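Coelenterazine-binding protein with bound coelenterazine (Renilla muelleri, PDB 2HPS) binds the luciferin coelenterazine and, once calcium is bound, probably makes it available for reaction with luciferase and oxygen. Local coordinates at residues A10-K15 with N84-L89; K17-R22 with E34-I39; F61-D66 with K97-I102. All blocks are in the same frame, centred on the assembly; numbering follows the deposited sequence. Where two conformers were deposited one is given.

Contact 1 (A10-K15 with N84-L89)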
loop_
_atom_site.group_PDB
_atom_site.type_symbol
_atom_site.label_atom_id
_atom_site.label_comp_id
_atom_site.label_asym_id
_atom_site.label_seq_id
_atom_site.Cartn_x
_atom_site.Cartn_y
_atom_site.Cartn_z
ATOM N N ALA A 10 14.122 12.880 -0.151
ATOM C CA ALA A 10 13.996 12.562 -1.579
ATOM C C ALA A 10 13.554 11.123 -1.778
ATOM O O ALA A 10 12.618 10.856 -2.535
ATOM C CB ALA A 10 15.328 12.818 -2.317
ATOM N N TYR A 11 14.210 10.202 -1.068
ATOM C CA TYR A 11 13.918 8.783 -1.231
ATOM C C TYR A 11 12.501 8.461 -0.721
ATOM O O TYR A 11 11.745 7.746 -1.373
ATOM C CB TYR A 11 14.980 7.932 -0.515
ATOM C CG TYR A 11 14.675 6.453 -0.595
ATOM C CD1 TYR A 11 14.674 5.789 -1.831
ATOM C CD2 TYR A 11 14.305 5.739 0.546
ATOM C CE1 TYR A 11 14.355 4.424 -1.924
ATOM C CE2 TYR A 11 13.977 4.387 0.463
ATOM C CZ TYR A 11 13.997 3.736 -0.765
ATOM O OH TYR A 11 13.692 2.396 -0.846
ATOM N N HIS A 12 12.150 9.006 0.443
ATOM C CA HIS A 12 10.812 8.751 0.989
ATOM C C HIS A 12 9.727 9.276 0.063
ATOM O O HIS A 12 8.750 8.568 -0.217
ATOM C CB HIS A 12 10.646 9.324 2.393
ATOM C CG HIS A 12 9.487 8.730 3.118
ATOM N ND1 HIS A 12 8.198 9.193 2.965
ATOM C CD2 HIS A 12 9.411 7.657 3.943
ATOM C CE1 HIS A 12 7.377 8.432 3.672
ATOM N NE2 HIS A 12 8.091 7.506 4.288
ATOM N N LEU A 13 9.921 10.482 -0.477
ATOM C CA LEU A 13 8.944 11.009 -1.446
ATOM C C LEU A 13 8.845 10.160 -2.703
ATOM O O LEU A 13 7.771 10.046 -3.301
ATOM C CB LEU A 13 9.299 12.451 -1.842
ATOM C CG LEU A 13 9.077 13.545 -0.801
ATOM C CD1 LEU A 13 9.761 14.844 -1.261
ATOM C CD2 LEU A 13 7.568 13.789 -0.628
ATOM N N ARG A 14 9.983 9.632 -3.152
ATOM C CA ARG A 14 10.019 8.729 -4.309
ATOM C C ARG A 14 9.184 7.480 -4.056
ATOM O O ARG A 14 8.394 7.074 -4.915
ATOM C CB ARG A 14 11.458 8.356 -4.653
ATOM C CG ARG A 14 11.603 7.536 -5.941
ATOM C CD ARG A 14 13.105 7.328 -6.263
ATOM N NE ARG A 14 13.291 6.513 -7.459
ATOM C CZ ARG A 14 13.303 6.975 -8.706
ATOM N NH1 ARG A 14 13.114 8.277 -8.951
ATOM N NH2 ARG A 14 13.480 6.115 -9.723
ATOM N N LYS A 15 9.303 6.925 -2.847
ATOM C CA LYS A 15 8.473 5.810 -2.452
ATOM C C LYS A 15 6.997 6.211 -2.471
ATOM O O LYS A 15 6.162 5.504 -3.039
ATOM C CB LYS A 15 8.875 5.308 -1.071
ATOM C CG LYS A 15 10.216 4.549 -1.049
ATOM C CD LYS A 15 10.436 3.826 0.269
ATOM C CE LYS A 15 10.539 4.780 1.471
ATOM N NZ LYS A 15 10.789 4.026 2.786
ATOM N N ASN A 84 2.039 14.932 1.020
ATOM C CA ASN A 84 1.130 14.774 2.163
ATOM C C ASN A 84 1.393 13.466 2.916
ATOM O O ASN A 84 1.413 13.456 4.148
ATOM C CB ASN A 84 -0.319 14.853 1.712
ATOM C CG ASN A 84 -0.713 16.253 1.238
ATOM O OD1 ASN A 84 -0.074 17.249 1.595
ATOM N ND2 ASN A 84 -1.770 16.324 0.450
ATOM N N ALA A 85 1.639 12.391 2.164
ATOM C CA ALA A 85 2.008 11.090 2.740
ATOM C C ALA A 85 3.312 11.162 3.540
ATOM O O ALA A 85 3.386 10.720 4.689
ATOM C CB ALA A 85 2.115 10.018 1.606
ATOM N N THR A 86 4.367 11.712 2.932
ATOM C CA THR A 86 5.667 11.809 3.581
ATOM C C THR A 86 5.579 12.681 4.829
ATOM O O THR A 86 6.067 12.296 5.903
ATOM C CB THR A 86 6.712 12.345 2.569
ATOM O OG1 THR A 86 6.885 11.346 1.544
ATOM C CG2 THR A 86 8.060 12.656 3.250
ATOM N N ASP A 87 4.922 13.835 4.690
ATOM C CA ASP A 87 4.779 14.775 5.815
ATOM C C ASP A 87 4.040 14.110 6.980
ATOM O O ASP A 87 4.488 14.208 8.121
ATOM C CB ASP A 87 4.045 16.060 5.385
ATOM C CG ASP A 87 4.923 17.011 4.586
ATOM O OD1 ASP A 87 6.151 16.812 4.539
ATOM O OD2 ASP A 87 4.363 17.961 3.987
ATOM N N SER A 88 2.938 13.427 6.672
ATOM C CA SER A 88 2.131 12.724 7.696
ATOM C C SER A 88 2.864 11.558 8.359
ATOM O O SER A 88 2.943 11.485 9.597
ATOM C CB SER A 88 0.761 12.303 7.161
ATOM O OG SER A 88 0.856 11.459 6.035
ATOM N N LEU A 89 3.412 10.660 7.536
ATOM C CA LEU A 89 4.079 9.459 8.055
ATOM C C LEU A 89 5.317 9.743 8.869
ATOM O O LEU A 89 5.529 9.109 9.895
ATOM C CB LEU A 89 4.426 8.496 6.915
ATOM C CG LEU A 89 3.200 7.804 6.328
ATOM C CD1 LEU A 89 3.516 7.230 4.950
ATOM C CD2 LEU A 89 2.669 6.722 7.297
#
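His-12 reaches across from helix 6-21 and meets Thr-86 of helix 78-91. Its CB leads toward the other helix, and CG lies anti to the backbone N (chi1 -162°). This turn sets the imidazole alongside the threonine side chain, the two running past one another head to tail. CG lies 4.0 Å from Thr-86 OG1. The next atom, ND1, forms the hydrogen bond: it lies 2.9 Å from Thr-86 OG1, nearly straight at 163°, with the hydroxyl oxygen in the ring plane. ND1 also has the methyl Thr-86 CG2 at 3.5 Å. CE1 passes 3.8 Å from Thr-86 CA and 4.2 Å from Leu-89 CD1. NE2 hydrogen-bonds to the carbonyl oxygen of Leu-168. Both ring nitrogens are thus satisfied although the residue is buried, and the two bonds fix the rotation of the ring. Leu-13 comes in across the threonine, its CD2 methyl 3.3 Å from Thr-86 OG1. The axes of the two segments come within 9.2 Å, with their N-to-C directions 120° apart. His-12 therefore ties helix 6-21 to helix 78-91 through ND1 and to Leu-168 of helix 157-169 through NE2.

Contact 2 (K17-R22 with E34-I39). With CTZ (c2-hydroxy-coelenterazine), chain B.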
loop_
_atom_site.group_PDB
_atom_site.type_symbol
_atom_site.label_atom_id
_atom_site.label_comp_id
_atom_site.label_asym_id
_atom_site.label_seq_id
_atom_site.Cartn_x
_atom_site.Cartn_y
_atom_site.Cartn_z
ATOM N N LYS A 17 5.455 8.685 -4.012
ATOM C CA LYS A 17 4.951 8.941 -5.360
ATOM C C LYS A 17 4.630 7.635 -6.121
ATOM O O LYS A 17 3.679 7.562 -6.907
ATOM C CB LYS A 17 5.945 9.814 -6.157
ATOM C CG LYS A 17 5.337 10.344 -7.467
ATOM C CD LYS A 17 6.293 11.217 -8.307
ATOM C CE LYS A 17 5.658 11.487 -9.681
ATOM N NZ LYS A 17 6.589 12.286 -10.544
ATOM N N THR A 18 5.422 6.600 -5.873
ATOM C CA THR A 18 5.203 5.297 -6.500
ATOM C C THR A 18 3.860 4.733 -6.004
ATOM O O THR A 18 3.034 4.259 -6.793
ATOM C CB THR A 18 6.386 4.381 -6.172
ATOM O OG1 THR A 18 7.589 5.010 -6.665
ATOM C CG2 THR A 18 6.229 3.021 -6.844
ATOM N N ARG A 19 3.635 4.871 -4.707
ATOM C CA ARG A 19 2.384 4.438 -4.074
ATOM C C ARG A 19 1.206 5.240 -4.641
ATOM O O ARG A 19 0.172 4.687 -4.988
ATOM C CB ARG A 19 2.485 4.668 -2.566
ATOM C CG ARG A 19 1.212 4.374 -1.801
ATOM C CD ARG A 19 1.423 4.721 -0.326
ATOM N NE ARG A 19 0.139 4.858 0.375
ATOM C CZ ARG A 19 -0.033 5.524 1.520
ATOM N NH1 ARG A 19 0.992 6.116 2.139
ATOM N NH2 ARG A 19 -1.238 5.579 2.064
HETATM N N MSE A 20 1.375 6.549 -4.752
HETATM C CA MSE A 20 0.272 7.382 -5.181
HETATM C C MSE A 20 -0.073 7.165 -6.638
HETATM O O MSE A 20 -1.247 7.289 -7.034
HETATM C CB MSE A 20 0.563 8.847 -4.886
HETATM C CG MSE A 20 0.669 9.174 -3.404
HETATM SE SE MSE A 20 -1.023 8.829 -2.491
HETATM C CE MSE A 20 -0.843 7.160 -1.739
ATOM N N GLN A 21 0.932 6.804 -7.440
ATOM C CA GLN A 21 0.697 6.552 -8.847
ATOM C C GLN A 21 -0.219 5.349 -9.034
ATOM O O GLN A 21 -0.914 5.264 -10.048
ATOM C CB GLN A 21 1.991 6.385 -9.650
ATOM C CG GLN A 21 2.621 7.719 -9.961
ATOM C CD GLN A 21 3.410 7.775 -11.262
ATOM O OE1 GLN A 21 3.692 6.762 -11.908
ATOM N NE2 GLN A 21 3.768 8.979 -11.640
ATOM N N ARG A 22 -0.237 4.447 -8.050
ATOM C CA ARG A 22 -1.149 3.308 -8.071
ATOM C C ARG A 22 -2.603 3.733 -7.905
ATOM O O ARG A 22 -3.512 3.007 -8.323
ATOM C CB ARG A 22 -0.769 2.263 -7.006
ATOM C CG ARG A 22 0.604 1.624 -7.239
ATOM C CD ARG A 22 0.687 0.939 -8.602
ATOM N NE ARG A 22 -0.474 0.074 -8.840
ATOM C CZ ARG A 22 -0.768 -0.484 -10.015
ATOM N NH1 ARG A 22 -1.853 -1.234 -10.131
ATOM N NH2 ARG A 22 0.020 -0.296 -11.072
ATOM N N GLU A 34 -12.480 9.413 -4.539
ATOM C CA GLU A 34 -13.150 8.236 -5.098
ATOM C C GLU A 34 -12.195 7.262 -5.783
ATOM O O GLU A 34 -12.458 6.078 -5.799
ATOM C CB GLU A 34 -14.336 8.582 -6.012
ATOM C CG GLU A 34 -14.013 9.454 -7.187
ATOM C CD GLU A 34 -14.295 10.921 -6.903
ATOM O OE1 GLU A 34 -14.992 11.543 -7.746
ATOM O OE2 GLU A 34 -13.837 11.448 -5.847
ATOM N N ASP A 35 -11.093 7.768 -6.344
ATOM C CA ASP A 35 -10.027 6.893 -6.874
ATOM C C ASP A 35 -9.482 5.976 -5.764
ATOM O O ASP A 35 -9.198 4.790 -5.990
ATOM C CB ASP A 35 -8.875 7.724 -7.455
ATOM C CG ASP A 35 -9.278 8.551 -8.686
ATOM O OD1 ASP A 35 -10.203 8.165 -9.432
ATOM O OD2 ASP A 35 -8.625 9.594 -8.915
ATOM N N TYR A 36 -9.329 6.540 -4.572
ATOM C CA TYR A 36 -8.864 5.769 -3.421
ATOM C C TYR A 36 -9.913 4.729 -2.979
ATOM O O TYR A 36 -9.592 3.565 -2.722
ATOM C CB TYR A 36 -8.443 6.725 -2.296
ATOM C CG TYR A 36 -7.315 6.190 -1.433
ATOM C CD1 TYR A 36 -6.128 5.700 -2.014
ATOM C CD2 TYR A 36 -7.418 6.202 -0.035
ATOM C CE1 TYR A 36 -5.089 5.204 -1.214
ATOM C CE2 TYR A 36 -6.387 5.722 0.764
ATOM C CZ TYR A 36 -5.234 5.219 0.174
ATOM O OH TYR A 36 -4.226 4.750 0.996
ATOM N N GLU A 37 -11.181 5.144 -2.940
ATOM C CA GLU A 37 -12.293 4.242 -2.628
ATOM C C GLU A 37 -12.385 3.092 -3.619
ATOM O O GLU A 37 -12.785 2.003 -3.257
ATOM C CB GLU A 37 -13.622 5.007 -2.642
ATOM C CG GLU A 37 -13.748 6.101 -1.588
ATOM C CD GLU A 37 -15.119 6.758 -1.611
ATOM O OE1 GLU A 37 -16.056 6.144 -1.066
ATOM O OE2 GLU A 37 -15.256 7.876 -2.167
ATOM N N LEU A 38 -12.009 3.334 -4.877
ATOM C CA LEU A 38 -12.029 2.265 -5.867
ATOM C C LEU A 38 -11.144 1.091 -5.449
ATOM O O LEU A 38 -11.502 -0.065 -5.655
ATOM C CB LEU A 38 -11.590 2.793 -7.237
ATOM C CG LEU A 38 -11.472 1.774 -8.385
ATOM C CD1 LEU A 38 -12.790 1.071 -8.678
ATOM C CD2 LEU A 38 -10.926 2.482 -9.654
ATOM N N ILE A 39 -9.977 1.403 -4.889
ATOM C CA ILE A 39 -9.082 0.366 -4.356
ATOM C C ILE A 39 -9.783 -0.457 -3.269
ATOM O O ILE A 39 -9.780 -1.690 -3.314
ATOM C CB ILE A 39 -7.774 0.989 -3.841
ATOM C CG1 ILE A 39 -7.017 1.576 -5.029
ATOM C CG2 ILE A 39 -6.920 -0.070 -3.089
ATOM C CD1 ILE A 39 -5.862 2.455 -4.663
HETATM N N1 CTZ B . -1.222 -1.757 -3.291
HETATM C C2 CTZ B . -2.153 -1.191 -4.106
HETATM C C3 CTZ B . -1.539 -1.305 -5.431
HETATM N N4 CTZ B . -0.354 -1.906 -5.361
HETATM C C5 CTZ B . 0.552 -2.212 -6.314
HETATM C C6 CTZ B . 1.745 -2.829 -5.929
HETATM N N7 CTZ B . 1.991 -3.128 -4.635
HETATM C C8 CTZ B . 1.100 -2.844 -3.660
HETATM C C9 CTZ B . -0.158 -2.168 -4.055
HETATM C C10 CTZ B . -3.475 -0.591 -3.689
HETATM C C11 CTZ B . -3.153 0.582 -2.798
HETATM C C12 CTZ B . -3.482 0.527 -1.444
HETATM C C13 CTZ B . -3.187 1.584 -0.592
HETATM C C14 CTZ B . -2.557 2.714 -1.123
HETATM C C15 CTZ B . -2.213 2.776 -2.482
HETATM C C16 CTZ B . -2.512 1.704 -3.326
HETATM O O17 CTZ B . -2.264 3.746 -0.293
HETATM O O18 CTZ B . -2.047 -0.885 -6.542
HETATM C C19 CTZ B . 2.733 -3.198 -6.967
HETATM C C20 CTZ B . 2.941 -2.404 -8.097
HETATM C C21 CTZ B . 3.870 -2.789 -9.061
HETATM C C22 CTZ B . 4.588 -3.984 -8.907
HETATM C C23 CTZ B . 4.380 -4.790 -7.797
HETATM C C24 CTZ B . 3.449 -4.401 -6.827
HETATM O O25 CTZ B . 5.484 -4.336 -9.869
HETATM C C26 CTZ B . 1.348 -3.140 -2.192
HETATM C C27 CTZ B . 0.941 -4.562 -1.904
HETATM C C28 CTZ B . -0.136 -4.853 -1.067
HETATM C C29 CTZ B . -0.472 -6.186 -0.825
HETATM C C30 CTZ B . 0.261 -7.214 -1.437
HETATM C C31 CTZ B . 1.346 -6.921 -2.262
HETATM C C32 CTZ B . 1.690 -5.586 -2.491
#
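The coelenterazine pocket is lined here by the two helices of the first EF-hand, 6-21 and 33-47. Arg-19 and Tyr-36 converge on the same ligand hydroxyl, O17. Arg-19 runs extended from CG to NE, with CG anti to the backbone N (chi1 175°), which carries its guanidinium to the end of the phenol. Arg-19 NE donates to CTZ O17 at 2.7 Å (163° at the hydrogen). Arg-19 NH2 adds a weak bond, 3.2 Å from CTZ O17. Tyr-36 OH is hydrogen-bonded to CTZ O17 at 2.6 Å, the ligand oxygen lying at the edge of the tyrosine ring, and also to Gln-103. Arg-19 NH2 lies 3.3 Å from Tyr-36 OH, with this hydroxyl in the guanidinium plane and the guanidinium and ring planes 47° apart. With an alanine in place of Arg-19 both donors would be gone, and the phenol, still held at O17 by Tyr-36, would probably be freer to shift. Bends at chi2 and chi3 take Arg-22 CG and CD past CTZ C5 and turn NE back to CTZ O18. Its NE gives a nearly straight 2.9 Å bond to CTZ O18, in the guanidinium plane; NH2 makes a salt bridge with Asp-134. Ile-39 packs its CG2 methyl 3.5 Å from CTZ C10, the linker of the phenol.

Contact 3 (F61-D66 with K97-I102)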
loop_
_atom_site.group_PDB
_atom_site.type_symbol
_atom_site.label_atom_id
_atom_site.label_comp_id
_atom_site.label_asym_id
_atom_site.label_seq_id
_atom_site.Cartn_x
_atom_site.Cartn_y
_atom_site.Cartn_z
ATOM N N PHE A 61 -9.806 3.256 4.418
ATOM C CA PHE A 61 -9.306 4.017 3.268
ATOM C C PHE A 61 -9.681 5.498 3.308
ATOM O O PHE A 61 -8.877 6.356 2.957
ATOM C CB PHE A 61 -9.706 3.366 1.940
ATOM C CG PHE A 61 -8.744 2.296 1.494
ATOM C CD1 PHE A 61 -8.657 1.092 2.189
ATOM C CD2 PHE A 61 -7.909 2.511 0.398
ATOM C CE1 PHE A 61 -7.732 0.085 1.788
ATOM C CE2 PHE A 61 -6.988 1.538 -0.004
ATOM C CZ PHE A 61 -6.907 0.316 0.686
ATOM N N LEU A 62 -10.902 5.810 3.750
ATOM C CA LEU A 62 -11.302 7.207 3.859
ATOM C C LEU A 62 -10.494 7.932 4.923
ATOM O O LEU A 62 -10.129 9.088 4.745
ATOM C CB LEU A 62 -12.803 7.324 4.161
ATOM C CG LEU A 62 -13.747 6.898 3.037
ATOM C CD1 LEU A 62 -15.178 6.927 3.585
ATOM C CD2 LEU A 62 -13.611 7.763 1.787
ATOM N N ARG A 63 -10.205 7.245 6.027
ATOM C CA ARG A 63 -9.414 7.827 7.108
ATOM C C ARG A 63 -8.018 8.229 6.612
ATOM O O ARG A 63 -7.526 9.334 6.886
ATOM C CB ARG A 63 -9.318 6.841 8.279
ATOM C CG ARG A 63 -8.759 7.501 9.569
ATOM C CD ARG A 63 -8.661 6.455 10.697
ATOM N NE ARG A 63 -7.563 5.515 10.467
ATOM C CZ ARG A 63 -6.287 5.770 10.750
ATOM N NH1 ARG A 63 -5.934 6.938 11.279
ATOM N NH2 ARG A 63 -5.361 4.861 10.484
ATOM N N VAL A 64 -7.390 7.315 5.878
ATOM C CA VAL A 64 -6.094 7.563 5.239
ATOM C C VAL A 64 -6.229 8.633 4.138
ATOM O O VAL A 64 -5.388 9.519 4.055
ATOM C CB VAL A 64 -5.450 6.242 4.754
ATOM C CG1 VAL A 64 -4.125 6.491 4.030
ATOM C CG2 VAL A 64 -5.221 5.316 5.954
ATOM N N ALA A 65 -7.309 8.595 3.355
ATOM C CA ALA A 65 -7.545 9.640 2.324
ATOM C C ALA A 65 -7.491 11.043 2.927
ATOM O O ALA A 65 -6.927 11.975 2.337
ATOM C CB ALA A 65 -8.871 9.406 1.602
ATOM N N ASP A 66 -8.056 11.194 4.120
ATOM C CA ASP A 66 -8.006 12.483 4.822
ATOM C C ASP A 66 -6.571 12.938 5.065
ATOM O O ASP A 66 -6.217 14.101 4.840
ATOM C CB ASP A 66 -8.771 12.425 6.145
ATOM C CG ASP A 66 -10.286 12.288 5.959
ATOM O OD1 ASP A 66 -10.817 12.545 4.854
ATOM O OD2 ASP A 66 -10.954 11.885 6.939
ATOM N N LYS A 97 2.349 5.139 14.827
ATOM C CA LYS A 97 2.919 4.269 13.794
ATOM C C LYS A 97 2.213 2.921 13.724
ATOM O O LYS A 97 2.178 2.294 12.665
ATOM C CB LYS A 97 4.427 4.094 14.023
ATOM C CG LYS A 97 5.233 5.403 13.921
ATOM C CD LYS A 97 6.726 5.164 14.164
ATOM C CE LYS A 97 7.329 4.217 13.131
ATOM N NZ LYS A 97 8.831 4.189 13.274
ATOM N N ALA A 98 1.663 2.466 14.855
ATOM C CA ALA A 98 0.845 1.250 14.885
ATOM C C ALA A 98 -0.468 1.455 14.149
ATOM O O ALA A 98 -0.917 0.573 13.414
ATOM C CB ALA A 98 0.593 0.794 16.348
HETATM N N MSE A 99 -1.075 2.629 14.320
HETATM C CA MSE A 99 -2.304 2.925 13.599
HETATM C C MSE A 99 -2.038 3.003 12.104
HETATM O O MSE A 99 -2.906 2.655 11.299
HETATM C CB MSE A 99 -2.934 4.228 14.087
HETATM C CG MSE A 99 -3.642 4.097 15.403
HETATM SE SE MSE A 99 -5.097 2.754 15.345
HETATM C CE MSE A 99 -5.866 3.112 13.731
ATOM N N ALA A 100 -0.834 3.456 11.734
ATOM C CA ALA A 100 -0.482 3.631 10.313
ATOM C C ALA A 100 -0.418 2.343 9.493
ATOM O O ALA A 100 -0.510 2.382 8.253
ATOM C CB ALA A 100 0.822 4.384 10.182
ATOM N N VAL A 101 -0.262 1.202 10.170
ATOM C CA VAL A 101 -0.168 -0.077 9.447
ATOM C C VAL A 101 -1.469 -0.869 9.422
ATOM O O VAL A 101 -1.558 -1.934 8.807
ATOM C CB VAL A 101 0.995 -0.952 9.968
ATOM C CG1 VAL A 101 2.314 -0.176 9.843
ATOM C CG2 VAL A 101 0.749 -1.410 11.417
ATOM N N ILE A 102 -2.483 -0.337 10.101
ATOM C CA ILE A 102 -3.798 -0.971 10.127
ATOM C C ILE A 102 -4.365 -1.236 8.729
ATOM O O ILE A 102 -4.881 -2.321 8.456
ATOM C CB ILE A 102 -4.754 -0.154 11.050
ATOM C CG1 ILE A 102 -4.269 -0.263 12.504
ATOM C CG2 ILE A 102 -6.205 -0.555 10.864
ATOM C CD1 ILE A 102 -4.438 -1.669 13.157
#
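Arg-63 and Met-99, a selenomethionine, meet at the surface between helix 51-68 and helix 95-99. Both side chains set out toward the opposite segment. Arg-63 first runs straight: CG is anti to the backbone N (chi1 -168°), and CD continues the extended line. The bend at chi3 (73°) and the turn at chi4 (81°) together present a face of the guanidinium to the selenomethionine. Met-99 takes the other course. Its CG lies beside the backbone N, and bends at chi2 and chi3 curl the chain round so that its terminal methyl faces the arginine. The two side chains meet nearly perpendicular. Met-99 CE sits over one face of the guanidinium, offset toward the rim, 3.7 Å from Arg-63 NH2 and 4.0 Å from Arg-63 CZ. The contact joins helix 51-68 of the second EF-hand to the chain leading into helix 102-111 of the third. The chain turns here, with a type I beta turn from Met-99 to Ile-102. Met-99 O, at the first position of this turn, lies 3.4 Å from Arg-63 NH2 and accepts the backbone N-H of Ile-102. Arg-63 NH2 also makes a salt bridge with Glu-60 of the same helix, which probably balances its charge. Arg-63 NH1 hydrogen-bonds to a glycerol, probably from the crystallisation liquor.

Overall arrangement
Contacts 1 and 2 share helix 6-21, with centres about 15 Å apart. They meet where Leu-89 CD1 packs 3.9 Å from Arg-19 NH1, on the guanidinium of the arginine that binds the ligand. Contacts 1 and 3 touch where Leu-89 CD2 lies 4.1 Å from Ala-100 CB. Contact 3 lies about 14 Å from contact 2, centre to centre. Val-64 joins these two: its CG1 is 3.6 Å from Arg-19 NH2 and also packs on Tyr-36 OH. Phe-61 CE2 lies 3.5 Å from Ile-39 CG2. Contact 2 supplies hydrogen bonds to the coelenterazine, and Phe-61 of contact 3 touches it. The side chains of Leu-89 and Arg-63 are about 9 Å and about 11 Å from the ligand.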